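Long-range contacts in dihydrodipicolinate synthase (PDB 3E96), which probably catalyses the Schiff-base condensation of pyruvate with aspartate semialdehyde, an early step on the route to lysine: residues 56-61 and 259-264; 216-221 and 266-271; 50-55 and 69-74; 34-39 and 75-80. All blocks are in the same frame, centred on the assembly; numbering follows the deposited sequence.

Contact 1 (56-61 and 259-264); sequences TSEFYA and NNVVVI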
loop_
_atom_site.group_PDB
_atom_site.type_symbol
_atom_site.label_atom_id
_atom_site.label_comp_id
_atom_site.label_asym_id
_atom_site.label_seq_id
_atom_site.Cartn_x
_atom_site.Cartn_y
_atom_site.Cartn_z
ATOM N N THR B 56 -4.477 1.898 -12.587
ATOM C CA THR B 56 -3.912 1.679 -13.915
ATOM C C THR B 56 -3.088 2.922 -14.267
ATOM O O THR B 56 -2.171 2.864 -15.085
ATOM C CB THR B 56 -5.015 1.500 -14.977
ATOM O OG1 THR B 56 -5.946 0.507 -14.535
ATOM C CG2 THR B 56 -4.408 1.046 -16.306
ATOM N N SER B 57 -3.427 4.039 -13.625
ATOM C CA SER B 57 -2.739 5.317 -13.830
ATOM C C SER B 57 -1.456 5.379 -13.003
ATOM O O SER B 57 -0.739 6.384 -13.041
ATOM C CB SER B 57 -3.634 6.480 -13.384
ATOM O OG SER B 57 -4.978 6.290 -13.781
ATOM N N GLU B 58 -1.188 4.314 -12.248
ATOM C CA GLU B 58 -0.019 4.239 -11.371
ATOM C C GLU B 58 -0.046 5.369 -10.340
ATOM O O GLU B 58 0.951 6.042 -10.082
ATOM C CB GLU B 58 1.273 4.268 -12.186
ATOM C CG GLU B 58 1.490 2.995 -12.990
ATOM C CD GLU B 58 2.727 3.054 -13.859
ATOM O OE1 GLU B 58 3.837 2.781 -13.348
ATOM O OE2 GLU B 58 2.586 3.391 -15.061
ATOM N N PHE B 59 -1.221 5.550 -9.749
ATOM C CA PHE B 59 -1.461 6.565 -8.730
ATOM C C PHE B 59 -0.381 6.642 -7.649
ATOM O O PHE B 59 0.127 7.724 -7.336
ATOM C CB PHE B 59 -2.823 6.289 -8.085
ATOM C CG PHE B 59 -3.122 7.141 -6.890
ATOM C CD1 PHE B 59 -3.276 8.514 -7.018
ATOM C CD2 PHE B 59 -3.284 6.559 -5.634
ATOM C CE1 PHE B 59 -3.593 9.301 -5.917
ATOM C CE2 PHE B 59 -3.600 7.336 -4.526
ATOM C CZ PHE B 59 -3.756 8.713 -4.668
ATOM N N TYR B 60 -0.023 5.498 -7.074
ATOM C CA TYR B 60 0.972 5.479 -6.009
ATOM C C TYR B 60 2.393 5.832 -6.429
ATOM O O TYR B 60 3.260 6.038 -5.579
ATOM C CB TYR B 60 0.933 4.129 -5.297
ATOM C CG TYR B 60 -0.358 3.948 -4.528
ATOM C CD1 TYR B 60 -0.678 4.796 -3.469
ATOM C CD2 TYR B 60 -1.276 2.960 -4.882
ATOM C CE1 TYR B 60 -1.878 4.668 -2.779
ATOM C CE2 TYR B 60 -2.485 2.822 -4.196
ATOM C CZ TYR B 60 -2.775 3.683 -3.144
ATOM O OH TYR B 60 -3.956 3.551 -2.451
ATOM N N ALA B 61 2.628 5.911 -7.736
ATOM C CA ALA B 61 3.953 6.278 -8.243
ATOM C C ALA B 61 3.999 7.786 -8.510
ATOM O O ALA B 61 5.023 8.328 -8.934
ATOM C CB ALA B 61 4.253 5.508 -9.525
ATOM N N ASN B 259 2.514 -7.201 -13.655
ATOM C CA ASN B 259 2.461 -6.897 -15.089
ATOM C C ASN B 259 1.264 -6.041 -15.503
ATOM O O ASN B 259 1.163 -5.634 -16.662
ATOM C CB ASN B 259 2.389 -8.204 -15.886
ATOM C CG ASN B 259 3.733 -8.644 -16.427
ATOM O OD1 ASN B 259 4.777 -8.152 -16.008
ATOM N ND2 ASN B 259 3.708 -9.590 -17.364
ATOM N N ASN B 260 0.371 -5.760 -14.558
ATOM C CA ASN B 260 -0.859 -5.028 -14.846
ATOM C C ASN B 260 -0.803 -3.816 -15.777
ATOM O O ASN B 260 -1.599 -3.714 -16.715
ATOM C CB ASN B 260 -1.542 -4.630 -13.536
ATOM C CG ASN B 260 -2.937 -4.087 -13.756
ATOM O OD1 ASN B 260 -3.114 -2.976 -14.258
ATOM N ND2 ASN B 260 -3.939 -4.875 -13.392
ATOM N N VAL B 261 0.122 -2.898 -15.525
ATOM C CA VAL B 261 0.230 -1.700 -16.356
ATOM C C VAL B 261 1.322 -1.797 -17.411
ATOM O O VAL B 261 1.135 -1.358 -18.549
ATOM C CB VAL B 261 0.493 -0.444 -15.486
ATOM C CG1 VAL B 261 0.711 0.785 -16.381
ATOM C CG2 VAL B 261 -0.684 -0.208 -14.543
ATOM N N VAL B 262 2.461 -2.376 -17.047
ATOM C CA VAL B 262 3.555 -2.476 -18.001
ATOM C C VAL B 262 3.151 -3.240 -19.268
ATOM O O VAL B 262 3.597 -2.895 -20.360
ATOM C CB VAL B 262 4.821 -3.097 -17.351
ATOM C CG1 VAL B 262 4.545 -4.512 -16.884
ATOM C CG2 VAL B 262 5.984 -3.045 -18.341
ATOM N N VAL B 263 2.301 -4.258 -19.135
ATOM C CA VAL B 263 1.840 -5.007 -20.311
ATOM C C VAL B 263 1.027 -4.071 -21.213
ATOM O O VAL B 263 1.159 -4.100 -22.444
ATOM C CB VAL B 263 0.956 -6.219 -19.915
ATOM C CG1 VAL B 263 0.245 -6.782 -21.149
ATOM C CG2 VAL B 263 1.821 -7.302 -19.281
ATOM N N ILE B 264 0.185 -3.243 -20.597
ATOM C CA ILE B 264 -0.623 -2.292 -21.353
ATOM C C ILE B 264 0.275 -1.311 -22.115
ATOM O O ILE B 264 0.077 -1.066 -23.314
ATOM C CB ILE B 264 -1.563 -1.484 -20.419
ATOM C CG1 ILE B 264 -2.675 -2.391 -19.889
ATOM C CG2 ILE B 264 -2.171 -0.302 -21.167
ATOM C CD1 ILE B 264 -3.609 -1.709 -18.908
HETATM O O HOH W 1 -4.999 -1.490 -13.295
#

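Contact 2 (216-221 and 266-271); sequences VNLLPQ and EAMEML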
loop_
_atom_site.group_PDB
_atom_site.type_symbol
_atom_site.label_atom_id
_atom_site.label_comp_id
_atom_site.label_asym_id
_atom_site.label_seq_id
_atom_site.Cartn_x
_atom_site.Cartn_y
_atom_site.Cartn_z
ATOM N N VAL B 216 -9.215 -0.245 -22.317
ATOM C CA VAL B 216 -9.624 0.924 -23.097
ATOM C C VAL B 216 -8.451 1.815 -23.508
ATOM O O VAL B 216 -8.582 2.620 -24.431
ATOM C CB VAL B 216 -10.656 1.797 -22.341
ATOM C CG1 VAL B 216 -11.945 1.010 -22.123
ATOM C CG2 VAL B 216 -10.079 2.263 -21.018
ATOM N N ASN B 217 -7.311 1.676 -22.832
ATOM C CA ASN B 217 -6.141 2.483 -23.176
ATOM C C ASN B 217 -5.619 2.183 -24.575
ATOM O O ASN B 217 -4.983 3.035 -25.194
ATOM C CB ASN B 217 -5.005 2.271 -22.172
ATOM C CG ASN B 217 -5.262 2.961 -20.847
ATOM O OD1 ASN B 217 -5.672 2.328 -19.866
ATOM N ND2 ASN B 217 -5.035 4.264 -20.814
ATOM N N LEU B 218 -5.869 0.972 -25.069
ATOM C CA LEU B 218 -5.405 0.606 -26.400
ATOM C C LEU B 218 -6.520 0.170 -27.346
ATOM O O LEU B 218 -6.468 0.468 -28.538
ATOM C CB LEU B 218 -4.351 -0.507 -26.326
ATOM C CG LEU B 218 -4.699 -1.818 -25.609
ATOM C CD1 LEU B 218 -3.813 -2.941 -26.135
ATOM C CD2 LEU B 218 -4.522 -1.644 -24.096
ATOM N N LEU B 219 -7.526 -0.522 -26.815
ATOM C CA LEU B 219 -8.626 -1.033 -27.632
ATOM C C LEU B 219 -9.985 -0.827 -26.972
ATOM O O LEU B 219 -10.654 -1.789 -26.595
ATOM C CB LEU B 219 -8.406 -2.525 -27.892
ATOM C CG LEU B 219 -7.091 -2.870 -28.598
ATOM C CD1 LEU B 219 -6.754 -4.343 -28.424
ATOM C CD2 LEU B 219 -7.218 -2.510 -30.071
ATOM N N PRO B 220 -10.422 0.433 -26.846
ATOM C CA PRO B 220 -11.709 0.736 -26.220
ATOM C C PRO B 220 -12.922 0.071 -26.865
ATOM O O PRO B 220 -13.913 -0.196 -26.187
ATOM C CB PRO B 220 -11.769 2.263 -26.278
ATOM C CG PRO B 220 -10.962 2.591 -27.495
ATOM C CD PRO B 220 -9.787 1.656 -27.370
ATOM N N GLN B 221 -12.847 -0.205 -28.165
ATOM C CA GLN B 221 -13.967 -0.837 -28.855
ATOM C C GLN B 221 -14.256 -2.249 -28.339
ATOM O O GLN B 221 -15.406 -2.692 -28.344
ATOM C CB GLN B 221 -13.720 -0.871 -30.371
ATOM C CG GLN B 221 -12.698 -1.899 -30.848
ATOM C CD GLN B 221 -11.249 -1.463 -30.667
ATOM O OE1 GLN B 221 -10.329 -2.211 -31.005
ATOM N NE2 GLN B 221 -11.037 -0.255 -30.139
ATOM N N GLU B 266 3.547 -1.560 -23.005
ATOM C CA GLU B 266 4.370 -2.129 -24.066
ATOM C C GLU B 266 3.499 -2.587 -25.231
ATOM O O GLU B 266 3.943 -2.594 -26.379
ATOM C CB GLU B 266 5.243 -3.258 -23.518
ATOM C CG GLU B 266 6.307 -2.721 -22.565
ATOM C CD GLU B 266 7.494 -3.642 -22.383
ATOM O OE1 GLU B 266 7.746 -4.488 -23.271
ATOM O OE2 GLU B 266 8.190 -3.502 -21.355
ATOM N N ALA B 267 2.249 -2.939 -24.946
ATOM C CA ALA B 267 1.323 -3.344 -25.999
ATOM C C ALA B 267 0.947 -2.097 -26.812
ATOM O O ALA B 267 0.912 -2.138 -28.049
ATOM C CB ALA B 267 0.073 -3.971 -25.393
ATOM N N MET B 268 0.672 -0.996 -26.112
ATOM C CA MET B 268 0.317 0.271 -26.763
ATOM C C MET B 268 1.452 0.720 -27.686
ATOM O O MET B 268 1.210 1.123 -28.830
ATOM C CB MET B 268 0.048 1.380 -25.723
ATOM C CG MET B 268 -1.214 1.195 -24.864
ATOM S SD MET B 268 -1.463 2.465 -23.578
ATOM C CE MET B 268 -0.368 1.940 -22.370
ATOM N N GLU B 269 2.687 0.653 -27.190
ATOM C CA GLU B 269 3.844 1.062 -27.986
ATOM C C GLU B 269 3.979 0.207 -29.248
ATOM O O GLU B 269 4.326 0.719 -30.321
ATOM C CB GLU B 269 5.129 0.975 -27.156
ATOM C CG GLU B 269 5.304 2.094 -26.118
ATOM C CD GLU B 269 5.536 3.465 -26.739
ATOM O OE1 GLU B 269 6.125 3.537 -27.841
ATOM O OE2 GLU B 269 5.150 4.479 -26.114
ATOM N N MET B 270 3.714 -1.091 -29.126
ATOM C CA MET B 270 3.788 -1.977 -30.282
ATOM C C MET B 270 2.734 -1.583 -31.317
ATOM O O MET B 270 2.932 -1.775 -32.516
ATOM C CB MET B 270 3.580 -3.437 -29.870
ATOM C CG MET B 270 4.830 -4.123 -29.347
ATOM S SD MET B 270 4.620 -5.915 -29.190
ATOM C CE MET B 270 4.646 -6.407 -30.869
ATOM N N LEU B 271 1.616 -1.031 -30.851
ATOM C CA LEU B 271 0.542 -0.607 -31.748
ATOM C C LEU B 271 0.726 0.854 -32.147
ATOM O O LEU B 271 -0.201 1.503 -32.648
ATOM C CB LEU B 271 -0.818 -0.788 -31.070
ATOM C CG LEU B 271 -1.195 -2.221 -30.684
ATOM C CD1 LEU B 271 -2.501 -2.201 -29.889
ATOM C CD2 LEU B 271 -1.337 -3.081 -31.932
#

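Contact 3 (50-55 and 69-74); sequences IVPCGN and EEVRRT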
loop_
_atom_site.group_PDB
_atom_site.type_symbol
_atom_site.label_atom_id
_atom_site.label_comp_id
_atom_site.label_asym_id
_atom_site.label_seq_id
_atom_site.Cartn_x
_atom_site.Cartn_y
_atom_site.Cartn_z
ATOM N N ILE B 50 -14.184 8.358 -17.023
ATOM C CA ILE B 50 -12.737 8.209 -17.010
ATOM C C ILE B 50 -12.270 8.443 -15.578
ATOM O O ILE B 50 -12.787 9.319 -14.879
ATOM C CB ILE B 50 -12.061 9.184 -18.004
ATOM C CG1 ILE B 50 -10.577 8.827 -18.139
ATOM C CG2 ILE B 50 -12.270 10.630 -17.562
ATOM C CD1 ILE B 50 -9.866 9.537 -19.278
ATOM N N VAL B 51 -11.299 7.648 -15.144
ATOM C CA VAL B 51 -10.827 7.716 -13.771
ATOM C C VAL B 51 -9.347 8.039 -13.583
ATOM O O VAL B 51 -8.526 7.141 -13.398
ATOM C CB VAL B 51 -11.132 6.378 -13.052
ATOM C CG1 VAL B 51 -10.868 6.498 -11.559
ATOM C CG2 VAL B 51 -12.575 5.971 -13.311
ATOM N N PRO B 52 -8.985 9.329 -13.629
ATOM C CA PRO B 52 -7.576 9.682 -13.440
ATOM C C PRO B 52 -7.173 9.293 -12.016
ATOM O O PRO B 52 -8.021 9.212 -11.124
ATOM C CB PRO B 52 -7.561 11.194 -13.660
ATOM C CG PRO B 52 -8.957 11.617 -13.245
ATOM C CD PRO B 52 -9.810 10.527 -13.862
ATOM N N CYS B 53 -5.885 9.048 -11.806
ATOM C CA CYS B 53 -5.393 8.654 -10.492
ATOM C C CYS B 53 -5.939 7.305 -10.043
ATOM O O CYS B 53 -6.100 7.046 -8.846
ATOM C CB CYS B 53 -5.717 9.735 -9.458
ATOM S SG CYS B 53 -4.629 11.169 -9.619
ATOM N N GLY B 54 -6.237 6.453 -11.019
ATOM C CA GLY B 54 -6.710 5.113 -10.722
ATOM C C GLY B 54 -5.453 4.270 -10.601
ATOM O O GLY B 54 -4.349 4.783 -10.784
ATOM N N ASN B 55 -5.579 2.986 -10.302
ATOM C CA ASN B 55 -4.370 2.188 -10.172
ATOM C C ASN B 55 -3.697 1.912 -11.509
ATOM O O ASN B 55 -2.484 1.744 -11.563
ATOM C CB ASN B 55 -4.664 0.899 -9.405
ATOM C CG ASN B 55 -4.489 1.078 -7.902
ATOM O OD1 ASN B 55 -5.252 0.536 -7.109
ATOM N ND2 ASN B 55 -3.470 1.847 -7.508
ATOM N N GLU B 69 -2.463 17.448 -10.397
ATOM C CA GLU B 69 -2.322 17.955 -11.757
ATOM C C GLU B 69 -2.954 17.007 -12.772
ATOM O O GLU B 69 -3.542 17.450 -13.758
ATOM C CB GLU B 69 -0.840 18.165 -12.092
ATOM C CG GLU B 69 -0.550 18.700 -13.500
ATOM C CD GLU B 69 -1.051 20.120 -13.729
ATOM O OE1 GLU B 69 -1.371 20.811 -12.737
ATOM O OE2 GLU B 69 -1.115 20.550 -14.904
ATOM N N GLU B 70 -2.838 15.702 -12.546
ATOM C CA GLU B 70 -3.432 14.761 -13.492
ATOM C C GLU B 70 -4.945 14.954 -13.535
ATOM O O GLU B 70 -5.552 14.913 -14.607
ATOM C CB GLU B 70 -3.097 13.310 -13.129
ATOM C CG GLU B 70 -3.766 12.295 -14.062
ATOM C CD GLU B 70 -3.148 10.915 -13.982
ATOM O OE1 GLU B 70 -1.959 10.781 -14.344
ATOM O OE2 GLU B 70 -3.849 9.967 -13.562
ATOM N N VAL B 71 -5.559 15.163 -12.375
ATOM C CA VAL B 71 -7.001 15.375 -12.341
ATOM C C VAL B 71 -7.337 16.661 -13.105
ATOM O O VAL B 71 -8.267 16.682 -13.909
ATOM C CB VAL B 71 -7.533 15.469 -10.890
ATOM C CG1 VAL B 71 -9.026 15.788 -10.894
ATOM C CG2 VAL B 71 -7.300 14.144 -10.171
ATOM N N ARG B 72 -6.566 17.722 -12.871
ATOM C CA ARG B 72 -6.805 18.989 -13.569
ATOM C C ARG B 72 -6.671 18.811 -15.078
ATOM O O ARG B 72 -7.520 19.267 -15.841
ATOM C CB ARG B 72 -5.823 20.069 -13.093
ATOM C CG ARG B 72 -6.021 20.498 -11.643
ATOM C CD ARG B 72 -5.232 21.766 -11.327
ATOM N NE ARG B 72 -3.788 21.545 -11.276
ATOM C CZ ARG B 72 -3.105 21.313 -10.159
ATOM N NH1 ARG B 72 -3.728 21.268 -8.985
ATOM N NH2 ARG B 72 -1.794 21.144 -10.209
ATOM N N ARG B 73 -5.595 18.154 -15.504
ATOM C CA ARG B 73 -5.351 17.911 -16.923
ATOM C C ARG B 73 -6.500 17.120 -17.550
ATOM O O ARG B 73 -6.913 17.397 -18.675
ATOM C CB ARG B 73 -4.042 17.136 -17.107
ATOM C CG ARG B 73 -2.783 17.905 -16.710
ATOM C CD ARG B 73 -2.168 18.638 -17.899
ATOM N NE ARG B 73 -1.007 19.430 -17.503
ATOM C CZ ARG B 73 -0.167 20.015 -18.354
ATOM N NH1 ARG B 73 -0.351 19.896 -19.662
ATOM N NH2 ARG B 73 0.855 20.724 -17.892
ATOM N N THR B 74 -7.006 16.129 -16.820
ATOM C CA THR B 74 -8.097 15.299 -17.317
ATOM C C THR B 74 -9.347 16.138 -17.578
ATOM O O THR B 74 -9.978 16.015 -18.629
ATOM C CB THR B 74 -8.438 14.176 -16.319
ATOM O OG1 THR B 74 -7.262 13.392 -16.069
ATOM C CG2 THR B 74 -9.534 13.272 -16.881
#

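Contact 4 (34-39 and 75-80); sequences HYKETV and VEYVHG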
loop_
_atom_site.group_PDB
_atom_site.type_symbol
_atom_site.label_atom_id
_atom_site.label_comp_id
_atom_site.label_asym_id
_atom_site.label_seq_id
_atom_site.Cartn_x
_atom_site.Cartn_y
_atom_site.Cartn_z
ATOM N N HIS B 34 1.148 12.916 -24.393
ATOM C CA HIS B 34 0.762 11.519 -24.538
ATOM C C HIS B 34 -0.474 11.240 -23.690
ATOM O O HIS B 34 -1.322 10.432 -24.066
ATOM C CB HIS B 34 1.917 10.604 -24.124
ATOM C CG HIS B 34 3.070 10.624 -25.081
ATOM N ND1 HIS B 34 4.235 9.922 -24.860
ATOM C CD2 HIS B 34 3.223 11.241 -26.277
ATOM C CE1 HIS B 34 5.057 10.103 -25.880
ATOM N NE2 HIS B 34 4.467 10.899 -26.754
ATOM N N TYR B 35 -0.581 11.915 -22.551
ATOM C CA TYR B 35 -1.741 11.721 -21.685
ATOM C C TYR B 35 -2.996 12.186 -22.418
ATOM O O TYR B 35 -4.030 11.518 -22.390
ATOM C CB TYR B 35 -1.588 12.508 -20.378
ATOM C CG TYR B 35 -2.693 12.213 -19.387
ATOM C CD1 TYR B 35 -2.844 10.933 -18.844
ATOM C CD2 TYR B 35 -3.611 13.197 -19.023
ATOM C CE1 TYR B 35 -3.887 10.640 -17.967
ATOM C CE2 TYR B 35 -4.662 12.917 -18.148
ATOM C CZ TYR B 35 -4.793 11.633 -17.626
ATOM O OH TYR B 35 -5.837 11.342 -16.780
ATOM N N LYS B 36 -2.903 13.335 -23.081
ATOM C CA LYS B 36 -4.040 13.864 -23.826
ATOM C C LYS B 36 -4.471 12.871 -24.900
ATOM O O LYS B 36 -5.666 12.666 -25.124
ATOM C CB LYS B 36 -3.676 15.207 -24.471
ATOM C CG LYS B 36 -4.741 15.752 -25.410
ATOM C CD LYS B 36 -4.378 17.155 -25.888
ATOM C CE LYS B 36 -5.003 17.457 -27.243
ATOM N NZ LYS B 36 -6.473 17.266 -27.248
ATOM N N GLU B 37 -3.495 12.264 -25.566
ATOM C CA GLU B 37 -3.775 11.280 -26.608
ATOM C C GLU B 37 -4.533 10.091 -26.031
ATOM O O GLU B 37 -5.428 9.537 -26.671
ATOM C CB GLU B 37 -2.473 10.781 -27.236
ATOM C CG GLU B 37 -1.816 11.759 -28.191
ATOM C CD GLU B 37 -0.427 11.315 -28.605
ATOM O OE1 GLU B 37 -0.216 10.096 -28.778
ATOM O OE2 GLU B 37 0.455 12.189 -28.767
ATOM N N THR B 38 -4.156 9.699 -24.819
ATOM C CA THR B 38 -4.786 8.573 -24.138
ATOM C C THR B 38 -6.218 8.929 -23.754
ATOM O O THR B 38 -7.148 8.152 -23.980
ATOM C CB THR B 38 -3.997 8.199 -22.871
ATOM O OG1 THR B 38 -2.652 7.869 -23.235
ATOM C CG2 THR B 38 -4.634 7.006 -22.177
ATOM N N VAL B 39 -6.391 10.108 -23.172
ATOM C CA VAL B 39 -7.715 10.571 -22.785
ATOM C C VAL B 39 -8.621 10.609 -24.015
ATOM O O VAL B 39 -9.761 10.147 -23.965
ATOM C CB VAL B 39 -7.648 11.978 -22.162
ATOM C CG1 VAL B 39 -9.057 12.545 -21.999
ATOM C CG2 VAL B 39 -6.943 11.912 -20.814
ATOM N N VAL B 75 -9.703 16.985 -16.618
ATOM C CA VAL B 75 -10.872 17.839 -16.773
ATOM C C VAL B 75 -10.710 18.700 -18.024
ATOM O O VAL B 75 -11.651 18.867 -18.800
ATOM C CB VAL B 75 -11.071 18.747 -15.536
ATOM C CG1 VAL B 75 -12.175 19.765 -15.799
ATOM C CG2 VAL B 75 -11.426 17.894 -14.325
ATOM N N GLU B 76 -9.506 19.224 -18.233
ATOM C CA GLU B 76 -9.246 20.065 -19.396
ATOM C C GLU B 76 -9.341 19.288 -20.705
ATOM O O GLU B 76 -10.029 19.712 -21.635
ATOM C CB GLU B 76 -7.856 20.707 -19.312
ATOM C CG GLU B 76 -7.579 21.706 -20.443
ATOM C CD GLU B 76 -6.105 22.035 -20.608
ATOM O OE1 GLU B 76 -5.415 22.216 -19.587
ATOM O OE2 GLU B 76 -5.634 22.126 -21.766
ATOM N N TYR B 77 -8.651 18.154 -20.779
ATOM C CA TYR B 77 -8.649 17.361 -22.002
ATOM C C TYR B 77 -9.975 16.689 -22.327
ATOM O O TYR B 77 -10.274 16.449 -23.497
ATOM C CB TYR B 77 -7.536 16.312 -21.960
ATOM C CG TYR B 77 -6.141 16.894 -21.836
ATOM C CD1 TYR B 77 -5.795 18.086 -22.481
ATOM C CD2 TYR B 77 -5.163 16.248 -21.085
ATOM C CE1 TYR B 77 -4.507 18.618 -22.372
ATOM C CE2 TYR B 77 -3.877 16.767 -20.973
ATOM C CZ TYR B 77 -3.555 17.952 -21.615
ATOM O OH TYR B 77 -2.287 18.471 -21.481
ATOM N N VAL B 78 -10.761 16.382 -21.299
ATOM C CA VAL B 78 -12.061 15.743 -21.489
ATOM C C VAL B 78 -13.116 16.780 -21.869
ATOM O O VAL B 78 -13.971 16.531 -22.718
ATOM C CB VAL B 78 -12.525 15.019 -20.199
ATOM C CG1 VAL B 78 -13.972 14.569 -20.340
ATOM C CG2 VAL B 78 -11.628 13.815 -19.926
ATOM N N HIS B 79 -13.031 17.941 -21.231
ATOM C CA HIS B 79 -13.960 19.047 -21.439
ATOM C C HIS B 79 -15.410 18.641 -21.697
ATOM O O HIS B 79 -15.963 18.897 -22.767
ATOM C CB HIS B 79 -13.456 19.976 -22.558
ATOM C CG HIS B 79 -13.205 19.293 -23.865
ATOM N ND1 HIS B 79 -14.209 18.717 -24.612
ATOM C CD2 HIS B 79 -12.064 19.121 -24.574
ATOM C CE1 HIS B 79 -13.698 18.220 -25.725
ATOM N NE2 HIS B 79 -12.399 18.452 -25.726
ATOM N N GLY B 80 -16.016 17.998 -20.700
ATOM C CA GLY B 80 -17.410 17.593 -20.795
ATOM C C GLY B 80 -17.782 16.327 -21.547
ATOM O O GLY B 80 -18.930 15.892 -21.466
HETATM O O HOH W 2 -8.230 16.648 -25.734
#

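Contact 1 (56-61 and 259-264)
Val261 pushes both methyls into the turn at Thr56-Glu58. Its CG2 lies 3.5 Å from the carbonyl O of Thr56. CG1, anti to the backbone N (chi1 176°), lies against the outer part of Glu58, its CG, CD and OE2, and comes to 3.5 Å from OE2. Beside this, Thr56 CG2 rests on Ile264 CD1 at 3.9 Å, the two side chains crossing at about a right angle. The one polar link found between the segments is a water: it is 2.5 Å from Thr56 OG1 and donates to Asn260 OD1 at 2.6 Å. The next shell fixes the polar ends. Arg252 NH2 also bonds Asn260 OD1, while Glu58 OE2 forms a salt bridge with Lys265 and OE1 accepts from the backbone N of Arg279. An alanine in place of Glu58 would probably leave Lys265 without its mate and Arg279 N without its acceptor, and open a gap beside Val261 CG1. Tyr119 of the second subunit packs on Asn260 and Val261. Thr56 is predicted to bind pyruvate, so the contact lies at the presumed active site. There the threonine's methyl is held by Ile264 while its hydroxyl is joined through a water to Asn260.

Contact 2 (216-221 and 266-271)
Leu218 and Met268 make the close centre of this contact, where the loop leading into helix 220-231 comes up against helix 262-270. Leu218 CB sits 3.9 Å from Met268 CG, and the methionine then reaches on to the preceding residue, bringing SD to 3.8 Å from Asn217 CB. Nothing polar is exchanged here; the fit is between carbon and sulphur surfaces, all of them buried. The leucine adopts an unusual first torsion, with CG between its own backbone N and carbonyl carbon (chi1 56°). From there its CD1 methyl touches two residues one helical turn apart: Ala267 CB at 4.1 Å and Leu271 CD1 at 4.0 Å. The Leu271 end is the looser one. That residue has just left helical geometry, is partly exposed, and meets Leu218 through a single pair of methyls, the two side chains crossing obliquely. Leu271 N still bonds Ala267 O at 3.1 Å. A little further along the chain, Gln273 NE2 donates to the carbonyl O of Leu218. Around the contact, Ile264 continues the apolar surface of helix 262-270 onto Asn217 and Leu218, helix 287-299 covers Ala267 through Val293, and helix 32-43 lies against Asn217 through Ile42. The 216-221 turn itself follows the last barrel strand, 210-213, and leads into helix 220-231.

Contact 3 (50-55 and 69-74)
Glu70 reaches toward Cys53 with an extended side chain: CG stands anti to the backbone N (chi1 177°) and the chain runs straight on, carrying CD toward the loop. OE2 accepts the backbone N-H of Cys53 at 2.8 Å, a fairly straight bond (155°) that meets the oxygen on its anti side, 17° out of the carboxylate plane. The other oxygen, OE1, is bonded to Thr21 OG1, so the buried carboxylate is gripped at both ends. One turn later, Thr74 turns its CG2 anti to the backbone N, where it meets Ile50 CG2 tip to tip at 3.9 Å. Its OG1 donates to Glu70 O at 2.7 Å, is also bonded to Tyr35 OH, and lies only 3.3 Å from Pro52 CB. This is a beta-alpha unit of the TIM barrel, in which helix 64-78 folds back over the end of strand 49-50 and the loop that leaves it. An alanine in place of Glu70 would probably leave Cys53 N and Thr21 OG1 without this shared acceptor and free the loop to shift. Cys53 SG packs on Val71 CG2 at 4.0 Å, and Pro52 CG lies against Thr74 CB. On the helix's far side, Glu69 OE1 takes both NE and NH2 of Arg72, the latter at 2.6 Å, while OE2 takes NE of Arg73; that residue's guanidinium also makes a cation-pi contact with Trp32.

Contact 4 (34-39 and 75-80)
The Tyr77 ring has Lys36 over one face and meets Tyr35 at its edge. Lys36 CB stands 3.7 Å from the ring centroid and just 6° off the normal, a CH-pi contact centred on the face. The lysine then crosses the ring, its CD passing 3.8 Å from Tyr77 CD1. At the rim, Tyr35 CD2 lies near the Tyr77 plane, 4.0 Å from CD2 of that ring. The Tyr35 ring has Val39 CG2 of its own helix over one face, offset toward the rim. The other branch of this valine faces helix 64-78: CG1, anti to the backbone N (chi1 170°), lies 3.5 Å from Val78 CG2, a tight methyl pair, and also touches Tyr77 CB. Ile50 of the barrel strand covers both valines from within. Lys36 bends at its last torsion, and NZ is paired with Asp40 in a salt bridge; a water bridging NZ to Tyr77 O is modelled too near the nitrogen for that bond to be trusted. Lys36 therefore lends its aliphatic stem to the ring and keeps its charge for Asp40, and the Tyr77 hydroxyl likewise bonds within its own helix, to Arg73 NH1. Tyr35 OH instead reaches across to Thr74, adding a polar tie to the apolar and CH-pi contact between the helices.

In the fold
All four contacts belong to one parallel eight-stranded TIM barrel and the helices around it. Contacts 3 and 4 are the closest pair, with centres about 9 Å apart; both use helix 64-78, and contact 3 is nested inside the loop that contact 4 closes. Both close before contact 2 opens, while the segments of contact 1 alternate with those of all three. The centre of contact 1 is about 13 Å from those of contacts 2 and 3. It shares helix 262-270 with contact 2, touching it through Ile264, and meets contact 3 where Ser57 packs on Glu70. Contact 1 thus joins early and late chain at the loop bearing Thr56, the predicted pyruvate-binding residue; contact 4 lies farther out, its centre about 18 Å away.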